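Afamin (Homo sapiens, PDB 6FAK) carries hydrophobic molecules in body fluids, binding vitamin E and keeping lipidated Wnt proteins soluble and active. Local coordinates at residues L456-G459 with E460-G463; T480-A483 with F484-P487; L429-K432 with M433-A436; F447-V450 with D451-D455. One frame throughout, in Å; residues are numbered along the deposited sequence. Where two conformers were deposited one is given.

Contact 1: L456-G459 with E460-G463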
loop_
_atom_site.group_PDB
_atom_site.type_symbol
_atom_site.label_atom_id
_atom_site.label_comp_id
_atom_site.label_asym_id
_atom_site.label_seq_id
_atom_site.Cartn_x
_atom_site.Cartn_y
_atom_site.Cartn_z
ATOM N N LEU A 456 4.275 -4.160 -4.321
ATOM C CA LEU A 456 3.530 -3.044 -3.790
ATOM C C LEU A 456 3.980 -1.682 -4.279
ATOM O O LEU A 456 3.209 -0.746 -4.251
ATOM C CB LEU A 456 3.577 -3.020 -2.269
ATOM C CG LEU A 456 3.126 -4.286 -1.525
ATOM C CD1 LEU A 456 3.283 -4.069 -0.014
ATOM C CD2 LEU A 456 1.752 -4.732 -1.959
ATOM N N VAL A 457 5.218 -1.540 -4.637
ATOM C CA VAL A 457 5.698 -0.258 -5.165
ATOM C C VAL A 457 4.895 0.125 -6.420
ATOM O O VAL A 457 4.369 1.237 -6.511
ATOM C CB VAL A 457 7.201 -0.341 -5.512
ATOM C CG1 VAL A 457 7.701 0.957 -6.133
ATOM C CG2 VAL A 457 7.987 -0.625 -4.234
ATOM N N PHE A 458 4.771 -0.808 -7.369
ATOM C CA PHE A 458 4.126 -0.481 -8.663
ATOM C C PHE A 458 2.628 -0.317 -8.478
ATOM O O PHE A 458 1.973 0.428 -9.236
ATOM C CB PHE A 458 4.610 -1.421 -9.800
ATOM C CG PHE A 458 6.122 -1.381 -9.942
ATOM C CD1 PHE A 458 6.764 -0.212 -10.412
ATOM C CD2 PHE A 458 6.917 -2.424 -9.487
ATOM C CE1 PHE A 458 8.169 -0.117 -10.494
ATOM C CE2 PHE A 458 8.315 -2.348 -9.558
ATOM C CZ PHE A 458 8.943 -1.199 -10.059
ATOM N N GLY A 459 2.102 -0.884 -7.402
ATOM C CA GLY A 459 0.735 -0.559 -6.973
ATOM C C GLY A 459 0.515 0.871 -6.539
ATOM O O GLY A 459 -0.509 1.465 -6.848
ATOM N N GLU A 460 1.487 1.422 -5.818
ATOM C CA GLU A 460 1.500 2.851 -5.444
ATOM C C GLU A 460 1.599 3.752 -6.695
ATOM O O GLU A 460 0.898 4.757 -6.824
ATOM C CB GLU A 460 2.712 3.129 -4.566
ATOM C CG GLU A 460 2.530 4.272 -3.599
ATOM C CD GLU A 460 2.096 3.834 -2.210
ATOM O OE1 GLU A 460 2.294 2.657 -1.817
ATOM O OE2 GLU A 460 1.566 4.706 -1.510
ATOM N N LEU A 461 2.516 3.388 -7.585
ATOM C CA LEU A 461 2.773 4.103 -8.815
ATOM C C LEU A 461 1.577 4.190 -9.769
ATOM O O LEU A 461 1.334 5.197 -10.388
ATOM C CB LEU A 461 3.910 3.382 -9.574
ATOM C CG LEU A 461 4.470 3.932 -10.890
ATOM C CD1 LEU A 461 4.832 5.369 -10.738
ATOM C CD2 LEU A 461 5.737 3.169 -11.254
ATOM N N CYS A 462 0.865 3.083 -9.909
ATOM C CA CYS A 462 -0.156 2.969 -10.916
ATOM C C CYS A 462 -1.485 3.615 -10.553
ATOM O O CYS A 462 -2.318 3.811 -11.434
ATOM C CB CYS A 462 -0.378 1.511 -11.286
ATOM S SG CYS A 462 1.110 0.900 -12.106
ATOM N N GLY A 463 -1.676 3.928 -9.275
ATOM C CA GLY A 463 -2.838 4.701 -8.853
ATOM C C GLY A 463 -3.892 3.824 -8.197
ATOM O O GLY A 463 -4.052 2.611 -8.548
HETATM O O HOH W 1 -2.529 0.363 -8.616
#
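The last turns of helix 446-462, in the third albumin domain, hold this contact, from Leu456 and Val457 to the glycine that leaves the helix. Three backbone bonds of the i to i+4 kind carry the coil forward: Glu460 N to Leu456 O, Leu461 N to Val457 O and Cys462 N to Phe458 O. The last, at 3.0 Å from Cys462 N to Phe458 O, is the most bent, with 142° at its hydrogen. Gly463 then breaks away with a positive phi of 104°. Beyond the break, one water donates to both Gly459 O and Gly463 O, tying the outgoing chain back to the final turn.

Phe458 and Leu461 point the same way from the helix and lie side by side. Leu461 CD2 meets the ring at its edge, in the ring plane, 3.6 Å from Phe458 CD1. Phe458 packs on Met433 and Leu461 on Leu429, both of helix 423-440, and the Phe458 ring also stacks with Phe489. Glu460 turns elsewhere: its CB brushes Val457 O at 3.2 Å, while its chain bends at chi2 and brings OE2 to salt bridges with Lys200 and Lys432. Two positive partners on one oxygen probably favour the ionised carboxylate.

Cys462 is disulfide-bonded to Cys478, which joins this part of the chain to helix 472-479. Its sulfur stands beside its own backbone N (chi1 -67°), and this swings SG back over the preceding turn, 3.0 Å from Phe458 O.

Contact 2: T480-A483 with F484-P487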
loop_
_atom_site.group_PDB
_atom_site.type_symbol
_atom_site.label_atom_id
_atom_site.label_comp_id
_atom_site.label_asym_id
_atom_site.label_seq_id
_atom_site.Cartn_x
_atom_site.Cartn_y
_atom_site.Cartn_z
ATOM N N THR A 480 -1.820 -3.364 -18.201
ATOM C CA THR A 480 -1.820 -4.650 -18.868
ATOM C C THR A 480 -1.015 -5.615 -18.003
ATOM O O THR A 480 0.240 -5.607 -17.994
ATOM C CB THR A 480 -1.232 -4.572 -20.304
ATOM O OG1 THR A 480 -1.444 -3.263 -20.860
ATOM C CG2 THR A 480 -1.856 -5.647 -21.218
ATOM N N ASN A 481 -1.786 -6.359 -17.212
ATOM C CA ASN A 481 -1.448 -7.661 -16.635
ATOM C C ASN A 481 -0.926 -7.444 -15.218
ATOM O O ASN A 481 0.197 -6.997 -15.016
ATOM C CB ASN A 481 -0.473 -8.487 -17.504
ATOM C CG ASN A 481 -0.665 -9.998 -17.337
ATOM O OD1 ASN A 481 -1.078 -10.494 -16.266
ATOM N ND2 ASN A 481 -0.370 -10.743 -18.406
ATOM N N PHE A 482 -1.799 -7.695 -14.256
ATOM C CA PHE A 482 -1.460 -7.523 -12.882
ATOM C C PHE A 482 -0.272 -8.357 -12.425
ATOM O O PHE A 482 0.677 -7.849 -11.848
ATOM C CB PHE A 482 -2.738 -7.829 -12.085
ATOM C CG PHE A 482 -2.580 -7.664 -10.645
ATOM C CD1 PHE A 482 -2.472 -6.397 -10.090
ATOM C CD2 PHE A 482 -2.465 -8.772 -9.834
ATOM C CE1 PHE A 482 -2.293 -6.232 -8.729
ATOM C CE2 PHE A 482 -2.280 -8.619 -8.477
ATOM C CZ PHE A 482 -2.193 -7.341 -7.914
ATOM N N ALA A 483 -0.331 -9.657 -12.690
ATOM C CA ALA A 483 0.708 -10.568 -12.245
ATOM C C ALA A 483 2.091 -10.307 -12.867
ATOM O O ALA A 483 3.086 -10.519 -12.241
ATOM C CB ALA A 483 0.279 -12.011 -12.507
ATOM N N PHE A 484 2.119 -9.840 -14.101
ATOM C CA PHE A 484 3.350 -9.564 -14.858
ATOM C C PHE A 484 3.744 -8.071 -14.863
ATOM O O PHE A 484 4.645 -7.673 -15.601
ATOM C CB PHE A 484 3.200 -10.065 -16.299
ATOM C CG PHE A 484 3.219 -11.573 -16.388
ATOM C CD1 PHE A 484 2.050 -12.288 -16.298
ATOM C CD2 PHE A 484 4.425 -12.259 -16.453
ATOM C CE1 PHE A 484 2.060 -13.686 -16.332
ATOM C CE2 PHE A 484 4.434 -13.655 -16.473
ATOM C CZ PHE A 484 3.238 -14.364 -16.424
ATOM N N ARG A 485 3.121 -7.291 -14.002
ATOM C CA ARG A 485 3.456 -5.868 -13.891
ATOM C C ARG A 485 4.936 -5.580 -13.489
ATOM O O ARG A 485 5.581 -4.731 -14.085
ATOM C CB ARG A 485 2.459 -5.208 -12.918
ATOM C CG ARG A 485 2.688 -3.729 -12.737
ATOM C CD ARG A 485 1.359 -3.046 -12.447
ATOM N NE ARG A 485 0.830 -3.456 -11.167
ATOM C CZ ARG A 485 -0.339 -3.071 -10.640
ATOM N NH1 ARG A 485 -1.176 -2.276 -11.333
ATOM N NH2 ARG A 485 -0.656 -3.484 -9.443
ATOM N N ARG A 486 5.460 -6.271 -12.476
ATOM C CA ARG A 486 6.848 -6.064 -12.063
ATOM C C ARG A 486 7.840 -6.457 -13.198
ATOM O O ARG A 486 8.668 -5.643 -13.585
ATOM C CB ARG A 486 7.161 -6.719 -10.709
ATOM C CG ARG A 486 8.448 -6.215 -10.028
ATOM C CD ARG A 486 8.798 -7.049 -8.787
ATOM N NE ARG A 486 10.194 -6.852 -8.403
ATOM C CZ ARG A 486 11.027 -7.740 -7.861
ATOM N NH1 ARG A 486 10.619 -8.960 -7.545
ATOM N NH2 ARG A 486 12.261 -7.381 -7.574
ATOM N N PRO A 487 7.735 -7.670 -13.754
ATOM C CA PRO A 487 8.537 -7.968 -14.973
ATOM C C PRO A 487 8.429 -6.946 -16.133
ATOM O O PRO A 487 9.431 -6.665 -16.773
ATOM C CB PRO A 487 8.033 -9.337 -15.413
ATOM C CG PRO A 487 7.464 -9.960 -14.172
ATOM C CD PRO A 487 6.992 -8.861 -13.267
HETATM O O HOH W 2 1.101 -6.220 -9.652
HETATM O O HOH W 3 4.045 -8.023 -10.806
#
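Phe484 sets the edge of its ring against Asn481: OD1 lies in the ring plane, 3.6 Å from Phe484 CD1. The two side chains run alongside each other, with amide and ring planes 68° apart; Asn481 was modelled in two conformers, so this pairing holds for one of them. Phe484 is the N-cap residue of helix 485-490.

Arg485 comes next and closes a type I beta turn that starts at Phe482, although its N-H to Phe482 O is a weak bond at 3.3 Å. Bends at chi2 and chi3 curl its chain back over the turn. The guanidinium presents one face to Phe482 CD1, with the two planes 68° apart, so this is no parallel stack, and NH2 comes within 3.3 Å of Phe482 CE1. A water accepts from Arg485 NE and donates to Phe482 O while resting over a face of the Phe482 ring, so it braces arginine and turn together. The same ring lines the pocket that holds a polyether in this crystal.

Arg486 N gives its hydrogen to a second water at 2.8 Å, and that water also reaches Ala483 O. The Arg486 guanidinium forms salt bridges with Asp451 and Glu394. Pro487 follows in the first helical turn.

Contact 3: L429-K432 with M433-A436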
loop_
_atom_site.group_PDB
_atom_site.type_symbol
_atom_site.label_atom_id
_atom_site.label_comp_id
_atom_site.label_asym_id
_atom_site.label_seq_id
_atom_site.Cartn_x
_atom_site.Cartn_y
_atom_site.Cartn_z
ATOM N N LEU A 429 9.008 6.310 -3.857
ATOM C CA LEU A 429 9.051 5.021 -4.551
ATOM C C LEU A 429 10.394 4.302 -4.417
ATOM O O LEU A 429 10.456 3.075 -4.260
ATOM C CB LEU A 429 8.706 5.227 -6.043
ATOM C CG LEU A 429 7.278 5.625 -6.327
ATOM C CD1 LEU A 429 7.083 5.988 -7.813
ATOM C CD2 LEU A 429 6.327 4.511 -5.982
ATOM N N GLY A 430 11.483 5.067 -4.505
ATOM C CA GLY A 430 12.792 4.541 -4.268
ATOM C C GLY A 430 12.977 3.992 -2.853
ATOM O O GLY A 430 13.530 2.888 -2.683
ATOM N N GLU A 431 12.532 4.739 -1.844
ATOM C CA GLU A 431 12.621 4.268 -0.451
ATOM C C GLU A 431 11.783 3.024 -0.260
ATOM O O GLU A 431 12.267 2.041 0.295
ATOM C CB GLU A 431 12.217 5.337 0.594
ATOM C CG GLU A 431 13.401 5.996 1.304
ATOM C CD GLU A 431 14.195 5.065 2.240
ATOM O OE1 GLU A 431 15.432 5.151 2.256
ATOM O OE2 GLU A 431 13.602 4.256 2.975
ATOM N N LYS A 432 10.550 3.049 -0.749
ATOM C CA LYS A 432 9.708 1.871 -0.703
ATOM C C LYS A 432 10.330 0.673 -1.429
ATOM O O LYS A 432 10.290 -0.450 -0.921
ATOM C CB LYS A 432 8.327 2.161 -1.271
ATOM C CG LYS A 432 7.523 3.036 -0.339
ATOM C CD LYS A 432 6.225 3.571 -0.946
ATOM C CE LYS A 432 5.651 4.707 -0.076
ATOM N NZ LYS A 432 4.555 5.485 -0.739
ATOM N N MET A 433 10.943 0.883 -2.585
ATOM C CA MET A 433 11.586 -0.246 -3.264
ATOM C C MET A 433 12.714 -0.862 -2.403
ATOM O O MET A 433 12.773 -2.073 -2.254
ATOM C CB MET A 433 12.095 0.152 -4.628
ATOM C CG MET A 433 12.713 -0.967 -5.431
ATOM S SD MET A 433 11.528 -2.282 -5.820
ATOM C CE MET A 433 10.687 -1.555 -7.209
ATOM N N VAL A 434 13.559 -0.025 -1.795
ATOM C CA VAL A 434 14.719 -0.533 -1.097
ATOM C C VAL A 434 14.325 -1.290 0.173
ATOM O O VAL A 434 15.008 -2.215 0.558
ATOM C CB VAL A 434 15.806 0.550 -0.919
ATOM C CG1 VAL A 434 15.530 1.471 0.238
ATOM C CG2 VAL A 434 17.148 -0.112 -0.786
ATOM N N THR A 435 13.210 -0.896 0.762
ATOM C CA THR A 435 12.646 -1.531 1.967
ATOM C C THR A 435 12.281 -2.994 1.799
ATOM O O THR A 435 12.404 -3.769 2.740
ATOM C CB THR A 435 11.472 -0.691 2.470
ATOM O OG1 THR A 435 12.016 0.575 2.821
ATOM C CG2 THR A 435 10.816 -1.297 3.693
ATOM N N ALA A 436 11.876 -3.388 0.602
ATOM C CA ALA A 436 11.727 -4.785 0.281
ATOM C C ALA A 436 13.016 -5.557 0.573
ATOM O O ALA A 436 12.965 -6.682 1.104
ATOM C CB ALA A 436 11.351 -4.973 -1.167
#
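The flat carboxylate of Glu431 slants across the side chains of the following turn: OE1 lies 4.2 Å from Val434 CG1 and OE2 4.0 Å from Thr435 OG1. These are loose approaches, made in one of two modelled conformers, and the stronger hold is a salt bridge from OE1 to Lys403. The other flat group that matters is the Glu431 carbonyl. Thr435 OG1 donates to its oxygen from above the carbonyl plane, 38° out of it, at 2.9 Å. Thr435 N donates to the same oxygen at 3.1 Å, nearly along the C=O axis. Thus one acceptor is gripped twice by a single residue.

This double grip belongs to a regular alpha-helix, 423-440 of the third albumin domain, in which a threonine hydroxyl turns back to the carbonyl four residues earlier. It can do so because OG1 stands beside its own backbone N (chi1 -63°), with the methyl CG2 anti to that N. A valine here would probably keep the backbone bond but leave Glu431 O without its hydroxyl donor. The two preceding bonds are plain helical ones: Met433 N to Leu429 O, 2.8 Å, and Val434 N to Gly430 O, 3.0 Å.

Val434 presses CG1 against Glu431 O at 3.3 Å, the methyl having taken the place between backbone N and carbonyl carbon. Met433 instead folds its bent chain away from the preceding turn, and its side chain packs against Tyr410 of helix 376-417.

Contact 4: F447-V450 with D451-D455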
loop_
_atom_site.group_PDB
_atom_site.type_symbol
_atom_site.label_atom_id
_atom_site.label_comp_id
_atom_site.label_asym_id
_atom_site.label_seq_id
_atom_site.Cartn_x
_atom_site.Cartn_y
_atom_site.Cartn_z
ATOM N N PHE A 447 12.612 -15.078 -1.097
ATOM C CA PHE A 447 11.966 -14.877 -2.415
ATOM C C PHE A 447 10.545 -14.337 -2.243
ATOM O O PHE A 447 10.191 -13.307 -2.858
ATOM C CB PHE A 447 11.946 -16.122 -3.325
ATOM C CG PHE A 447 11.081 -15.919 -4.554
ATOM C CD1 PHE A 447 11.508 -15.113 -5.571
ATOM C CD2 PHE A 447 9.800 -16.500 -4.637
ATOM C CE1 PHE A 447 10.723 -14.891 -6.679
ATOM C CE2 PHE A 447 8.986 -16.284 -5.739
ATOM C CZ PHE A 447 9.455 -15.489 -6.769
ATOM N N ALA A 448 9.745 -15.009 -1.405
ATOM C CA ALA A 448 8.365 -14.591 -1.216
ATOM C C ALA A 448 8.272 -13.156 -0.641
ATOM O O ALA A 448 7.505 -12.295 -1.133
ATOM C CB ALA A 448 7.601 -15.569 -0.329
ATOM N N CYS A 449 9.078 -12.904 0.369
ATOM C CA CYS A 449 9.077 -11.609 1.050
ATOM C C CYS A 449 9.423 -10.446 0.091
ATOM O O CYS A 449 8.682 -9.466 -0.013
ATOM C CB CYS A 449 10.028 -11.673 2.257
ATOM S SG CYS A 449 10.091 -10.182 3.278
ATOM N N VAL A 450 10.548 -10.580 -0.625
ATOM C CA VAL A 450 11.009 -9.559 -1.534
ATOM C C VAL A 450 9.988 -9.318 -2.674
ATOM O O VAL A 450 9.663 -8.165 -2.998
ATOM C CB VAL A 450 12.367 -9.940 -2.158
ATOM C CG1 VAL A 450 12.756 -8.993 -3.290
ATOM C CG2 VAL A 450 13.462 -9.946 -1.096
ATOM N N ASP A 451 9.500 -10.381 -3.292
ATOM C CA ASP A 451 8.646 -10.192 -4.463
ATOM C C ASP A 451 7.296 -9.608 -4.019
ATOM O O ASP A 451 6.755 -8.761 -4.711
ATOM C CB ASP A 451 8.534 -11.489 -5.259
ATOM C CG ASP A 451 7.944 -11.300 -6.666
ATOM O OD1 ASP A 451 8.324 -10.381 -7.419
ATOM O OD2 ASP A 451 7.055 -12.070 -7.054
ATOM N N ASN A 452 6.797 -10.015 -2.849
ATOM C CA ASN A 452 5.563 -9.474 -2.282
ATOM C C ASN A 452 5.695 -7.959 -2.013
ATOM O O ASN A 452 4.812 -7.166 -2.378
ATOM C CB ASN A 452 5.191 -10.189 -0.978
ATOM C CG ASN A 452 4.442 -11.528 -1.195
ATOM O OD1 ASN A 452 3.854 -11.790 -2.241
ATOM N ND2 ASN A 452 4.457 -12.371 -0.161
ATOM N N LEU A 453 6.765 -7.571 -1.333
ATOM C CA LEU A 453 6.958 -6.168 -0.986
ATOM C C LEU A 453 7.339 -5.304 -2.165
ATOM O O LEU A 453 6.869 -4.182 -2.250
ATOM C CB LEU A 453 7.971 -5.993 0.129
ATOM C CG LEU A 453 7.549 -6.459 1.520
ATOM C CD1 LEU A 453 8.679 -6.151 2.488
ATOM C CD2 LEU A 453 6.291 -5.780 2.002
ATOM N N ALA A 454 8.175 -5.809 -3.067
ATOM C CA ALA A 454 8.492 -5.080 -4.303
ATOM C C ALA A 454 7.293 -4.790 -5.188
ATOM O O ALA A 454 7.193 -3.697 -5.781
ATOM C CB ALA A 454 9.541 -5.830 -5.130
ATOM N N ASP A 455 6.361 -5.738 -5.254
ATOM C CA ASP A 455 5.178 -5.569 -6.070
ATOM C C ASP A 455 4.275 -4.410 -5.616
ATOM O O ASP A 455 3.646 -3.709 -6.434
ATOM C CB ASP A 455 4.364 -6.866 -6.088
ATOM C CG ASP A 455 3.579 -7.036 -7.384
ATOM O OD1 ASP A 455 4.224 -7.279 -8.454
ATOM O OD2 ASP A 455 2.325 -6.928 -7.324
#
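Four successive i to i+4 bonds wind Phe447-Val450 into Asp451-Ala454, from Asp451 N to Phe447 O at 3.0 Å through to Ala454 N to Val450 O at 2.8 Å. Phe447 and Asp451 point the same way, one turn apart, and their ring and carboxylate planes are only 21° from parallel. Asp451 CB sits over a ring face, toward the rim, while OD2 stays 4.2 Å from Phe447 CZ. That oxygen is bound by Ser345 OG and by Arg351 in a salt bridge.

Asn452 carries CG beside its backbone N (chi1 -82°), which lays the amide against the previous turn. ND2 comes within 3.2 Å of Ala448 O at an angle too poor for a hydrogen bond; it donates instead to a polyether, probably from the crystallisation liquor, in a pocket that Ala448, Cys449 and Leu453 also line. OD1 accepts from Ile346 N. A leucine in its place would probably leave Ile346 N without its acceptor. Farther round, Leu453 CD1 lies 4.3 Å from Cys449 SG, whose disulfide partner is Cys440.

Helix 446-462 thus meets helix 346-363 through Asp451 and Asn452, helix 423-440 through Val450 and Leu453, and helix 376-417 through Phe447.

From the N terminus, contact 3 comes first, on helix 423-440, then contacts 4 and 1 in direct succession on helix 446-462, and last contact 2, where the chain turns into helix 485-490. All are local, each spanning a turn or two; they run in series, and none encloses or crosses another. Helices 423-440 and 446-462 pack side by side: Ala436 of contact 3 rests on Leu453 of contact 4, and farther along Val457 of contact 1 meets Met433. Contact 2 comes back onto helix 446-462, with Arg486 against Ala454 and Arg485 against Cys462. Together the four tie helices 423-440 and 446-462 and the turn into helix 485-490 into one helical cluster.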